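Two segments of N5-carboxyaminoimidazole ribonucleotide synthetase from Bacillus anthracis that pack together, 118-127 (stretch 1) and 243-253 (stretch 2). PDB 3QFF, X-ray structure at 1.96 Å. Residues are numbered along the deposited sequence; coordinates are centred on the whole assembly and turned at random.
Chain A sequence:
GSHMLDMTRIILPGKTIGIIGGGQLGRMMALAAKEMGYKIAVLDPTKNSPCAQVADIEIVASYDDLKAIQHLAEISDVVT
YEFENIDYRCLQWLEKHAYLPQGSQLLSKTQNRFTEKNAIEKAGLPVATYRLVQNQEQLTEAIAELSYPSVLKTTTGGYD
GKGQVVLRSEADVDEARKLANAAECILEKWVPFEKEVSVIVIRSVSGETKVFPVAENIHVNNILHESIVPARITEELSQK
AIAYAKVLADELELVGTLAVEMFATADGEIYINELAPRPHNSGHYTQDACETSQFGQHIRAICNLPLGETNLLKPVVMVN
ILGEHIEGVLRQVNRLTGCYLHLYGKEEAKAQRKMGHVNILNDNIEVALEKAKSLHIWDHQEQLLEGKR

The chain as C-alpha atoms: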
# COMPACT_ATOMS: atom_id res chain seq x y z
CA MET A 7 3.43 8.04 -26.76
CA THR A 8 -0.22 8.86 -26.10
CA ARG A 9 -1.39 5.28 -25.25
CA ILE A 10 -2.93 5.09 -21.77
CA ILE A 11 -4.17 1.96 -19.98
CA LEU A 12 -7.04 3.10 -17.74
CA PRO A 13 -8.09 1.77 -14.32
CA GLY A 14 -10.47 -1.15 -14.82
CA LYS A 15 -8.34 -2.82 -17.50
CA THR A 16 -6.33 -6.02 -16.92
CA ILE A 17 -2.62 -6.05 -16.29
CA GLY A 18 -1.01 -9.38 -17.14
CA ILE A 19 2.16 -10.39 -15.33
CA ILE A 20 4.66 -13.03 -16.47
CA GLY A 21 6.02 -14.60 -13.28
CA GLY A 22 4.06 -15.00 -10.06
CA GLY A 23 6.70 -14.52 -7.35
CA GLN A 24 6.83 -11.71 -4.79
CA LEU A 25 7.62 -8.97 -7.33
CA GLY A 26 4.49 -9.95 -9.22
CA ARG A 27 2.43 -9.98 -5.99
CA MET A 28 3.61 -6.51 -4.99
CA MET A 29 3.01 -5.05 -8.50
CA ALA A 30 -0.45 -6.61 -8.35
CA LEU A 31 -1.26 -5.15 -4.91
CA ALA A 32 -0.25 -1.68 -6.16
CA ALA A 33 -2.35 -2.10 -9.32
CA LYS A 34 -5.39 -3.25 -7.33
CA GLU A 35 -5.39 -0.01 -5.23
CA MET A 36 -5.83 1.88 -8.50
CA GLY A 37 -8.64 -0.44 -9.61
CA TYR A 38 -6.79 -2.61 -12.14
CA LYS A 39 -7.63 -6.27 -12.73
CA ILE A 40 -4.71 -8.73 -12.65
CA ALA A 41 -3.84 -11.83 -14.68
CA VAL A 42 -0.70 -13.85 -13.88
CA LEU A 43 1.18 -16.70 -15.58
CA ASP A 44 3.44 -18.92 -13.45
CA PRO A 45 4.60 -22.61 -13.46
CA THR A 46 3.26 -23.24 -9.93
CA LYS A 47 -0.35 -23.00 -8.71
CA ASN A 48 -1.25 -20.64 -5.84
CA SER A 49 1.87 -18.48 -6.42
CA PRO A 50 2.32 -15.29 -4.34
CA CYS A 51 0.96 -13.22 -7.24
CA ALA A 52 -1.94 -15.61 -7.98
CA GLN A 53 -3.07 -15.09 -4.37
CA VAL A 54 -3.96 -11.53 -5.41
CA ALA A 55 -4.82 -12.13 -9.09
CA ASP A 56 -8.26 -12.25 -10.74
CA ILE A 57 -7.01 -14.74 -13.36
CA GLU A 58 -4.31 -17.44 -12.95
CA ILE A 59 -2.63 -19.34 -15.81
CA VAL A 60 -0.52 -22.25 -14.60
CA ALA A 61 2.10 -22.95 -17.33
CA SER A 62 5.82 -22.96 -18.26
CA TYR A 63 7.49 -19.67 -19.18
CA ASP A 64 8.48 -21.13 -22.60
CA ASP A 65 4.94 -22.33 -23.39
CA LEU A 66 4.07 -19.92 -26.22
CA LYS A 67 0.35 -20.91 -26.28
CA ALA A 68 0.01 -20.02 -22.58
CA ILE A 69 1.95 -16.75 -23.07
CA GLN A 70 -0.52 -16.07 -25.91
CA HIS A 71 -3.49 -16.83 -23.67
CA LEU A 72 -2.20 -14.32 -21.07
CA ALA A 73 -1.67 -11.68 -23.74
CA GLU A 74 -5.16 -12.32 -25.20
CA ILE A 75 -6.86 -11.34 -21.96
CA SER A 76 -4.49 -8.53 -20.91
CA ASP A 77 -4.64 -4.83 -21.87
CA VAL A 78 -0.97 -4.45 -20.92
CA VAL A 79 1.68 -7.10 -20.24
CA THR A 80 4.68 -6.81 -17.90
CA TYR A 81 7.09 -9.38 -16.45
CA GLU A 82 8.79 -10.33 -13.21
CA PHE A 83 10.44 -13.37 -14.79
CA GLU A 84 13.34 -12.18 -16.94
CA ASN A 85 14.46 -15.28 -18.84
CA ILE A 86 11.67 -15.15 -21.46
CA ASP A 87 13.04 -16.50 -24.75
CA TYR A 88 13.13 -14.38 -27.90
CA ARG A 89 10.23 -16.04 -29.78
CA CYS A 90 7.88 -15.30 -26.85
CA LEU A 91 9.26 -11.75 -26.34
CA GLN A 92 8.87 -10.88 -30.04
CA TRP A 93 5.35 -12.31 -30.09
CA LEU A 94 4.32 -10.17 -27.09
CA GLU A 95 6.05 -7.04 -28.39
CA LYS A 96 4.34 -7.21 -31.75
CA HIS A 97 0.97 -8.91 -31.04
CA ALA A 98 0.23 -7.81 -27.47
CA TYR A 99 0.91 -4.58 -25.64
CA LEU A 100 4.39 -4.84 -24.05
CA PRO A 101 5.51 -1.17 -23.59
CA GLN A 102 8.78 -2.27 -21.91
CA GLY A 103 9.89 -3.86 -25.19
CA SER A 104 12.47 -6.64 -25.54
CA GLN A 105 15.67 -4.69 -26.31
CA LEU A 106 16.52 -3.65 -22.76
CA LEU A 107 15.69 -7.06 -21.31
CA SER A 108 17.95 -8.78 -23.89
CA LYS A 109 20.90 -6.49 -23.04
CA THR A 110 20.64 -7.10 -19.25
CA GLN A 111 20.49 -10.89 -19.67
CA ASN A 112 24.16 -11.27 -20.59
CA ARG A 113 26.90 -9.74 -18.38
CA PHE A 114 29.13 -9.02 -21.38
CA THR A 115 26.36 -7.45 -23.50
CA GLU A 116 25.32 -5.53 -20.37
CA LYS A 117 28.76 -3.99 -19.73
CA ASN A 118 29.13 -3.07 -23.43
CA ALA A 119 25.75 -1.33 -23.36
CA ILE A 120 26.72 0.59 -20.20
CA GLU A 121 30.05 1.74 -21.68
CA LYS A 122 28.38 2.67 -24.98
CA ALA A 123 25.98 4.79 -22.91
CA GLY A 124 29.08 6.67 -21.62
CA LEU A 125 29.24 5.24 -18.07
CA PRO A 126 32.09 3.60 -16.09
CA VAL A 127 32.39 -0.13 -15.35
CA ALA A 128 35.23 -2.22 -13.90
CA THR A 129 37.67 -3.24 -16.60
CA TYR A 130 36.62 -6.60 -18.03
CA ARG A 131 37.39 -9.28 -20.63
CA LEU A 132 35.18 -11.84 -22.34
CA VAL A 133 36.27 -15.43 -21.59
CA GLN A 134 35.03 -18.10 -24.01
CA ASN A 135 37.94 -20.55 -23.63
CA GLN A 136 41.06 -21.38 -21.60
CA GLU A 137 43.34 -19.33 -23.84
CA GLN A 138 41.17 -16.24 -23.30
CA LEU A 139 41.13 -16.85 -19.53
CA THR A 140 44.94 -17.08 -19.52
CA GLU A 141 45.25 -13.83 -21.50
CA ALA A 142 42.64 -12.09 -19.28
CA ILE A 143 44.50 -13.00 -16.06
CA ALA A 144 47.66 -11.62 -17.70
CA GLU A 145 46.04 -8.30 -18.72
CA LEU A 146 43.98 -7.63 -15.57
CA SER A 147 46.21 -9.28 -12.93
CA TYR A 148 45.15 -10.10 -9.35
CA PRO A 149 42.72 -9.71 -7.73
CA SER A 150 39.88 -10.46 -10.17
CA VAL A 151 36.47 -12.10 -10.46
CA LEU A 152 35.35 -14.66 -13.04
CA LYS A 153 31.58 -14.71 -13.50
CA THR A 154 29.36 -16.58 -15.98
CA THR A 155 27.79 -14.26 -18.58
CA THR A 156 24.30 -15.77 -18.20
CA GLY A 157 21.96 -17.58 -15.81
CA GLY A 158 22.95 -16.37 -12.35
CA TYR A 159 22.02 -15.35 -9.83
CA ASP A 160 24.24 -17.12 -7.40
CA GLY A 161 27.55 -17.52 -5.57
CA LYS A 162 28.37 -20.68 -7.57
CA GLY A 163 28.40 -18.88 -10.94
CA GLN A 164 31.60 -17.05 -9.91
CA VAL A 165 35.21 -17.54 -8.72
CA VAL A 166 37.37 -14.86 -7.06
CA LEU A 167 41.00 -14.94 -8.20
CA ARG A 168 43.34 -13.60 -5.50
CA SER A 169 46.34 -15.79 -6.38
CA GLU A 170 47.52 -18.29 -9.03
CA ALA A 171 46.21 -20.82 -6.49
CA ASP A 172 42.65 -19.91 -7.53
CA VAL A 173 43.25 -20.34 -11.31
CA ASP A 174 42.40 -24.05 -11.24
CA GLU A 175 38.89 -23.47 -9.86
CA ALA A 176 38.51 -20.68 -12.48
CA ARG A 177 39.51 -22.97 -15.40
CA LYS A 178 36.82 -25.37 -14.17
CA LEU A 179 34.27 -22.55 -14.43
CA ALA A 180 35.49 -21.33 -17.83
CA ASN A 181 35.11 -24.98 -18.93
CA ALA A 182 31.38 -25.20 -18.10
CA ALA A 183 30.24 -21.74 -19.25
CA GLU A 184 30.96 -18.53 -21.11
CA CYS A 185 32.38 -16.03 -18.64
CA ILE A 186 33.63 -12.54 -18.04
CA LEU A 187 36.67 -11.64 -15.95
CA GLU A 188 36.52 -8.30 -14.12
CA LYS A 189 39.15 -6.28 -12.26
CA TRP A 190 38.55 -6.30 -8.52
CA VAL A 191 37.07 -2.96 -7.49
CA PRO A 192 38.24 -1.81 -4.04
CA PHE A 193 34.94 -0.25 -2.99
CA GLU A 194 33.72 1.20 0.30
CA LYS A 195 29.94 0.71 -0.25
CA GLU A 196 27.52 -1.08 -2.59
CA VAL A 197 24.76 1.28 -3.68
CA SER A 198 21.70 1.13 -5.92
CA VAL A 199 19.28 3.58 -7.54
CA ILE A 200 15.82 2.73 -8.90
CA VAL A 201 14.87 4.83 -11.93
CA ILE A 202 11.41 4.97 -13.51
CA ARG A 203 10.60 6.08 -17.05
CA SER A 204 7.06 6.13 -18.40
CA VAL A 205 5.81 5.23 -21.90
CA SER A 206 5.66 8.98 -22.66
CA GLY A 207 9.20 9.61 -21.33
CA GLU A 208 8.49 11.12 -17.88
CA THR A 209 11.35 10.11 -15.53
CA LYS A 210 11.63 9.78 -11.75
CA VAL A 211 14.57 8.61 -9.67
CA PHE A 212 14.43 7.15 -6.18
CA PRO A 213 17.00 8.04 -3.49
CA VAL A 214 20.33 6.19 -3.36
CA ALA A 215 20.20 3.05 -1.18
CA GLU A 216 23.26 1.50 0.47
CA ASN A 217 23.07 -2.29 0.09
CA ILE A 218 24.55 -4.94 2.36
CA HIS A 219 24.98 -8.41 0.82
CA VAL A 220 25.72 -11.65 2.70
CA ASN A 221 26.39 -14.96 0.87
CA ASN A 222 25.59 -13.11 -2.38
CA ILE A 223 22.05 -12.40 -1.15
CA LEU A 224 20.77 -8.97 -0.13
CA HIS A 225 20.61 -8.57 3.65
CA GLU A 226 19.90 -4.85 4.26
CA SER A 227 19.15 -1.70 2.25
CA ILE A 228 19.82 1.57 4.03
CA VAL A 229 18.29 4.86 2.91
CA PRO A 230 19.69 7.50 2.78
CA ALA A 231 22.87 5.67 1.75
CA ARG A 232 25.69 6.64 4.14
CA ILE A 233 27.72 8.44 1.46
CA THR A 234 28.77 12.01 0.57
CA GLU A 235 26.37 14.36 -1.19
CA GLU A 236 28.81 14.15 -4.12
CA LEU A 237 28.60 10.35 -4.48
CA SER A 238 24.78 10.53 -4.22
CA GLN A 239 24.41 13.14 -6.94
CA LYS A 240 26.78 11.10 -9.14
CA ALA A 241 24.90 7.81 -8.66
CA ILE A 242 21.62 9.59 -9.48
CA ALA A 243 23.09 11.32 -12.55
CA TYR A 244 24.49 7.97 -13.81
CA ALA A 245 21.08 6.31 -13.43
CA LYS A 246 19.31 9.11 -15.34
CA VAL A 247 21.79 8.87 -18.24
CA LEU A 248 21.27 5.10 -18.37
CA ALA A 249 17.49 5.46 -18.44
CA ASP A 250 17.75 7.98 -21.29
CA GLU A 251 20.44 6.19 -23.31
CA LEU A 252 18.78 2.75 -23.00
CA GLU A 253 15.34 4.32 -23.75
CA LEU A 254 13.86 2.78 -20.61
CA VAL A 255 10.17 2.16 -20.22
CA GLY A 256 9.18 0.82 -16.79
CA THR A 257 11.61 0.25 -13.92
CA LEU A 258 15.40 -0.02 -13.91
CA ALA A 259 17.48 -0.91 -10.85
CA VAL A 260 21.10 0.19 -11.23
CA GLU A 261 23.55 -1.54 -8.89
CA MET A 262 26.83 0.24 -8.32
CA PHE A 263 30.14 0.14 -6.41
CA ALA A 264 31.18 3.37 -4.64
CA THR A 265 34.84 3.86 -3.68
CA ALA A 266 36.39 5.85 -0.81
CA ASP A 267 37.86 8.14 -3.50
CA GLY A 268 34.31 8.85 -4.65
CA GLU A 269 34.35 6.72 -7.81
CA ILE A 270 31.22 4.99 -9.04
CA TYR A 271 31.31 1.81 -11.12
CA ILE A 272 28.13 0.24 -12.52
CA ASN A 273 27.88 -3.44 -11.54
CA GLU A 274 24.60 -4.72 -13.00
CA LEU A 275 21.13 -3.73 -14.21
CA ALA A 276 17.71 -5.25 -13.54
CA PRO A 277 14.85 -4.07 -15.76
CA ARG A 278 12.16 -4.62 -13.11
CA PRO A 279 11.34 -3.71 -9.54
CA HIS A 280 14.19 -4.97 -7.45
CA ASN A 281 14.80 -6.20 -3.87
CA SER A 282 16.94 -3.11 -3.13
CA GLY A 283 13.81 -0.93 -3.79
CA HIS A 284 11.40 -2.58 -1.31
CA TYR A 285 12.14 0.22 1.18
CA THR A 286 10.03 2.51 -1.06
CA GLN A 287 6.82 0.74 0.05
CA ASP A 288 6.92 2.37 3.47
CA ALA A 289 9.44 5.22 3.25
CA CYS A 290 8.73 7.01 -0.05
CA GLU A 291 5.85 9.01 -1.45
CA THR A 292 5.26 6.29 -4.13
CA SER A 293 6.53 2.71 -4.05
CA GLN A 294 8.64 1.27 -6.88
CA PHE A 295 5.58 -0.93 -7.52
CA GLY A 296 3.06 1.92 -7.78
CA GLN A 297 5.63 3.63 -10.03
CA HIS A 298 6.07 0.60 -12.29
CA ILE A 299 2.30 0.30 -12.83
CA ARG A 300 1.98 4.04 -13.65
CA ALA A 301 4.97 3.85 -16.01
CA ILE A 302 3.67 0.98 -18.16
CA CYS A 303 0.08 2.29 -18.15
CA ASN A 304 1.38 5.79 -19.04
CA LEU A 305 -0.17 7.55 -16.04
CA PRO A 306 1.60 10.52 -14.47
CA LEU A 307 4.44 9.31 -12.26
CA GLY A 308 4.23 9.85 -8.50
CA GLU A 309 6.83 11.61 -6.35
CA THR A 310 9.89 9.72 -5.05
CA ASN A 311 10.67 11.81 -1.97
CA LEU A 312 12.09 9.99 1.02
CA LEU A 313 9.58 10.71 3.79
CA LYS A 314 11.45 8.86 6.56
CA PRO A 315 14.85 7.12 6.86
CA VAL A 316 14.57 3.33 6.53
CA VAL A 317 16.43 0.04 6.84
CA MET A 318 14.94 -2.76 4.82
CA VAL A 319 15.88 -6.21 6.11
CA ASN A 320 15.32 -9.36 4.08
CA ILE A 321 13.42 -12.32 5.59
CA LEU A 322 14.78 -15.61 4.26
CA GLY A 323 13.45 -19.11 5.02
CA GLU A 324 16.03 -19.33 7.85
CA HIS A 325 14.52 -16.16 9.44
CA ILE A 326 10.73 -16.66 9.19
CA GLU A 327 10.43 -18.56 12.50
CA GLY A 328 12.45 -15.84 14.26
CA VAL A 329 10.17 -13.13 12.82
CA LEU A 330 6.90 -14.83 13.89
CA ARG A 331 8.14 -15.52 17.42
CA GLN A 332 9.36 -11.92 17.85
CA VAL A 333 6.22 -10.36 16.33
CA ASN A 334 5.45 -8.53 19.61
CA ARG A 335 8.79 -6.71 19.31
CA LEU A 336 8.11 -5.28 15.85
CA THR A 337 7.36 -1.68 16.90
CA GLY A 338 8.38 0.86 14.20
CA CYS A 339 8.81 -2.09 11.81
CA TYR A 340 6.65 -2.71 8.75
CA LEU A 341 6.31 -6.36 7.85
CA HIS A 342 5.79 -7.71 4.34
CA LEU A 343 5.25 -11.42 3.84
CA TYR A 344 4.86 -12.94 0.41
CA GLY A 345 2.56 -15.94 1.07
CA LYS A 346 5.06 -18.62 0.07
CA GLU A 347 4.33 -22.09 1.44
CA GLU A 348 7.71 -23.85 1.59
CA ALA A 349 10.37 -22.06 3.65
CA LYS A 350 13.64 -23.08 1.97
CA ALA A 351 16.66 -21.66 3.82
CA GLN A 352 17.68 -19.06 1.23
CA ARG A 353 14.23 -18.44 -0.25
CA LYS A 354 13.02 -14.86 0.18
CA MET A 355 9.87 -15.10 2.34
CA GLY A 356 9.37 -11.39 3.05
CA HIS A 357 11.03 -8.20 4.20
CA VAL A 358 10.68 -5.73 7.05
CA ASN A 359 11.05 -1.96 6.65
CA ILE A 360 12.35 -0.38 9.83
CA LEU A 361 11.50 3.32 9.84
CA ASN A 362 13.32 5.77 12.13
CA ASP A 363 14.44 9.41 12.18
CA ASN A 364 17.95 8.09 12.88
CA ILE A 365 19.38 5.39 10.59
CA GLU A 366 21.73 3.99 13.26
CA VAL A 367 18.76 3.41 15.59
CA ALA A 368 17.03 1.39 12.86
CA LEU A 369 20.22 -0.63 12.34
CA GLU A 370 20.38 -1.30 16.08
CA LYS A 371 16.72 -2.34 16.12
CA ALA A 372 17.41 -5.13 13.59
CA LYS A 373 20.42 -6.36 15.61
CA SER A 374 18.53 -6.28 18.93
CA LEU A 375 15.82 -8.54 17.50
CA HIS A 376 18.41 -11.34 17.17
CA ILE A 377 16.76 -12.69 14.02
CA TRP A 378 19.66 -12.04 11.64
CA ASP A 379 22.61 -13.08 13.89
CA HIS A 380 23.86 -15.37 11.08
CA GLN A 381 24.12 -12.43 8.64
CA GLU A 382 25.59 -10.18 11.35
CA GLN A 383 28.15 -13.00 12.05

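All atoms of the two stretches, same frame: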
# COMPACT_ATOMS: atom_id res chain seq x y z
N ASN A 118 28.96 -3.78 -22.16
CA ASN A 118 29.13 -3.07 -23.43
C ASN A 118 28.09 -1.96 -23.58
O ASN A 118 28.42 -0.86 -24.02
CB ASN A 118 28.98 -4.00 -24.64
CG ASN A 118 30.16 -4.92 -24.82
OD1 ASN A 118 31.27 -4.68 -24.33
ND2 ASN A 118 29.94 -5.99 -25.56
N ALA A 119 26.84 -2.28 -23.24
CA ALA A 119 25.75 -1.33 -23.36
C ALA A 119 26.00 -0.16 -22.41
O ALA A 119 25.82 0.99 -22.80
CB ALA A 119 24.40 -1.99 -23.07
N ILE A 120 26.43 -0.47 -21.19
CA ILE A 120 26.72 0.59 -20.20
C ILE A 120 27.83 1.53 -20.71
O ILE A 120 27.68 2.75 -20.70
CB ILE A 120 27.09 0.00 -18.80
CG1 ILE A 120 25.86 -0.68 -18.18
CG2 ILE A 120 27.62 1.09 -17.86
CD1 ILE A 120 26.19 -1.57 -16.96
N GLU A 121 28.94 0.95 -21.16
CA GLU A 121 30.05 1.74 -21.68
C GLU A 121 29.67 2.56 -22.90
O GLU A 121 30.07 3.70 -23.04
CB GLU A 121 31.21 0.83 -22.02
CG GLU A 121 31.83 0.20 -20.81
CD GLU A 121 33.21 -0.33 -21.09
OE1 GLU A 121 33.33 -1.15 -22.02
OE2 GLU A 121 34.17 0.07 -20.39
N LYS A 122 28.87 1.96 -23.79
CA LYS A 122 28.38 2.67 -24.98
C LYS A 122 27.44 3.81 -24.60
O LYS A 122 27.33 4.78 -25.34
CB LYS A 122 27.72 1.70 -25.96
CG LYS A 122 28.74 0.79 -26.64
CD LYS A 122 28.09 -0.28 -27.53
CE LYS A 122 29.13 -1.28 -28.02
NZ LYS A 122 28.56 -2.29 -28.97
N ALA A 123 26.80 3.71 -23.45
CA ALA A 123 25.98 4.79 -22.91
C ALA A 123 26.83 5.88 -22.23
O ALA A 123 26.29 6.88 -21.77
CB ALA A 123 24.94 4.25 -21.92
N GLY A 124 28.15 5.67 -22.16
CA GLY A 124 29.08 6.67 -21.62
C GLY A 124 29.38 6.56 -20.12
O GLY A 124 29.86 7.53 -19.52
N LEU A 125 29.11 5.40 -19.52
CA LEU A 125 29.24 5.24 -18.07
C LEU A 125 30.33 4.24 -17.67
O LEU A 125 30.63 3.31 -18.42
CB LEU A 125 27.88 4.85 -17.46
CG LEU A 125 26.85 5.96 -17.70
CD1 LEU A 125 25.46 5.44 -17.54
CD2 LEU A 125 27.09 7.16 -16.80
N PRO A 126 30.95 4.44 -16.49
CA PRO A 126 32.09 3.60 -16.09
C PRO A 126 31.71 2.22 -15.53
O PRO A 126 30.74 2.08 -14.79
CB PRO A 126 32.80 4.44 -15.02
CG PRO A 126 31.74 5.34 -14.48
CD PRO A 126 30.75 5.59 -15.57
N VAL A 127 32.50 1.22 -15.91
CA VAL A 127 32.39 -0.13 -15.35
C VAL A 127 33.81 -0.60 -15.02
O VAL A 127 34.79 -0.05 -15.55
CB VAL A 127 31.71 -1.12 -16.34
CG1 VAL A 127 30.27 -0.68 -16.64
CG2 VAL A 127 32.51 -1.25 -17.62
N ALA A 243 22.81 10.87 -11.18
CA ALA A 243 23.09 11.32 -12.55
C ALA A 243 23.36 10.13 -13.48
O ALA A 243 22.84 10.08 -14.59
CB ALA A 243 24.29 12.30 -12.57
N TYR A 244 24.14 9.16 -13.01
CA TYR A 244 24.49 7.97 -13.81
C TYR A 244 23.23 7.19 -14.19
O TYR A 244 23.07 6.78 -15.36
CB TYR A 244 25.45 7.07 -13.03
CG TYR A 244 26.90 7.53 -13.00
CD1 TYR A 244 27.92 6.65 -12.59
CD2 TYR A 244 27.27 8.82 -13.38
CE1 TYR A 244 29.25 7.05 -12.56
CE2 TYR A 244 28.62 9.23 -13.36
CZ TYR A 244 29.59 8.33 -12.95
OH TYR A 244 30.92 8.72 -12.92
N ALA A 245 22.34 7.01 -13.21
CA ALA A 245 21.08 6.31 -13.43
C ALA A 245 20.20 7.00 -14.47
O ALA A 245 19.64 6.35 -15.35
CB ALA A 245 20.32 6.14 -12.10
N LYS A 246 20.09 8.32 -14.38
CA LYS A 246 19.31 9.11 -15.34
C LYS A 246 19.86 8.99 -16.76
O LYS A 246 19.09 8.84 -17.71
CB LYS A 246 19.21 10.58 -14.92
CG LYS A 246 18.53 10.75 -13.55
CD LYS A 246 17.78 12.08 -13.39
CE LYS A 246 18.62 13.16 -12.76
NZ LYS A 246 17.74 14.19 -12.09
N VAL A 247 21.18 9.05 -16.92
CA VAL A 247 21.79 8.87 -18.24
C VAL A 247 21.49 7.48 -18.80
O VAL A 247 21.10 7.34 -19.97
CB VAL A 247 23.31 9.20 -18.26
CG1 VAL A 247 23.96 8.73 -19.55
CG2 VAL A 247 23.52 10.69 -18.10
N LEU A 248 21.61 6.46 -17.96
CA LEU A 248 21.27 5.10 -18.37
C LEU A 248 19.84 4.98 -18.86
O LEU A 248 19.58 4.42 -19.93
CB LEU A 248 21.48 4.11 -17.22
CG LEU A 248 22.82 3.41 -17.11
CD1 LEU A 248 22.72 2.43 -15.96
CD2 LEU A 248 23.22 2.68 -18.40
N ALA A 249 18.90 5.48 -18.06
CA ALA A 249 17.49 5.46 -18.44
C ALA A 249 17.25 6.13 -19.79
O ALA A 249 16.51 5.59 -20.62
CB ALA A 249 16.62 6.10 -17.36
N ASP A 250 17.89 7.28 -20.01
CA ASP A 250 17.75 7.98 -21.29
C ASP A 250 18.40 7.21 -22.44
O ASP A 250 17.76 6.93 -23.44
CB ASP A 250 18.34 9.40 -21.23
CG ASP A 250 18.40 10.07 -22.62
OD1 ASP A 250 17.33 10.39 -23.18
OD2 ASP A 250 19.52 10.27 -23.14
N GLU A 251 19.67 6.86 -22.27
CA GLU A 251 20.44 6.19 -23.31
C GLU A 251 19.87 4.82 -23.71
O GLU A 251 19.88 4.45 -24.88
CB GLU A 251 21.90 6.04 -22.87
CG GLU A 251 22.67 7.35 -22.85
CD GLU A 251 22.91 7.91 -24.25
OE1 GLU A 251 23.14 7.11 -25.19
OE2 GLU A 251 22.90 9.15 -24.40
N LEU A 252 19.37 4.06 -22.73
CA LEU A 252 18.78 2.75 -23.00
C LEU A 252 17.29 2.84 -23.38
O LEU A 252 16.64 1.82 -23.62
CB LEU A 252 18.97 1.82 -21.80
CG LEU A 252 20.42 1.51 -21.41
CD1 LEU A 252 20.49 0.66 -20.16
CD2 LEU A 252 21.18 0.83 -22.57
N GLU A 253 16.77 4.07 -23.45
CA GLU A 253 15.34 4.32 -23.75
C GLU A 253 14.39 3.48 -22.88
O GLU A 253 13.49 2.78 -23.38
CB GLU A 253 15.07 4.19 -25.26
CG GLU A 253 15.81 5.28 -26.08
CD GLU A 253 15.81 5.05 -27.60
OE1 GLU A 253 16.27 5.96 -28.33
OE2 GLU A 253 15.38 3.97 -28.06

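This is a small apolar contact in which the end of one helix and the loop after it pack against the side of a second helix, with no hydrogen bond between them. About 430 Å² is buried, both sides summed.

Stretch 1 leaves its helix through a Schellman motif. Gly 124 has positive phi, and the turn is held by Gly 124 N to Glu 121 O (2.9 Å) and Leu 125 N to Ile 120 O (3.2 Å). A side chain at Gly 124 would jam against the carbonyl O of Ala 123, so the backbone here calls for glycine.

The turn brings Leu 125 onto the second helix, where it is the main contact residue. Its CD1 lies 3.4 Å from Leu 248 CG and 4.1 Å from Val 247 CG1. Its CD2 sits over one face of the Tyr 244 ring, 4.1 Å from the centroid, a CH-pi contact. Pro 126 CG meets the same ring at CE1 (3.6 Å).

Ala 123 provides the close backbone approach, its CA 5.7 Å from Glu 251 CA. Its CA-to-CB bond points toward the second helix, and Ala 123 CB is 3.7 Å from Glu 251 CB. Farther back, Ile 120 CG1 reaches Leu 248 CD2 and Ala 119 CB reaches Leu 252 CD2, both at 4.3 Å. These are loose van der Waals contacts.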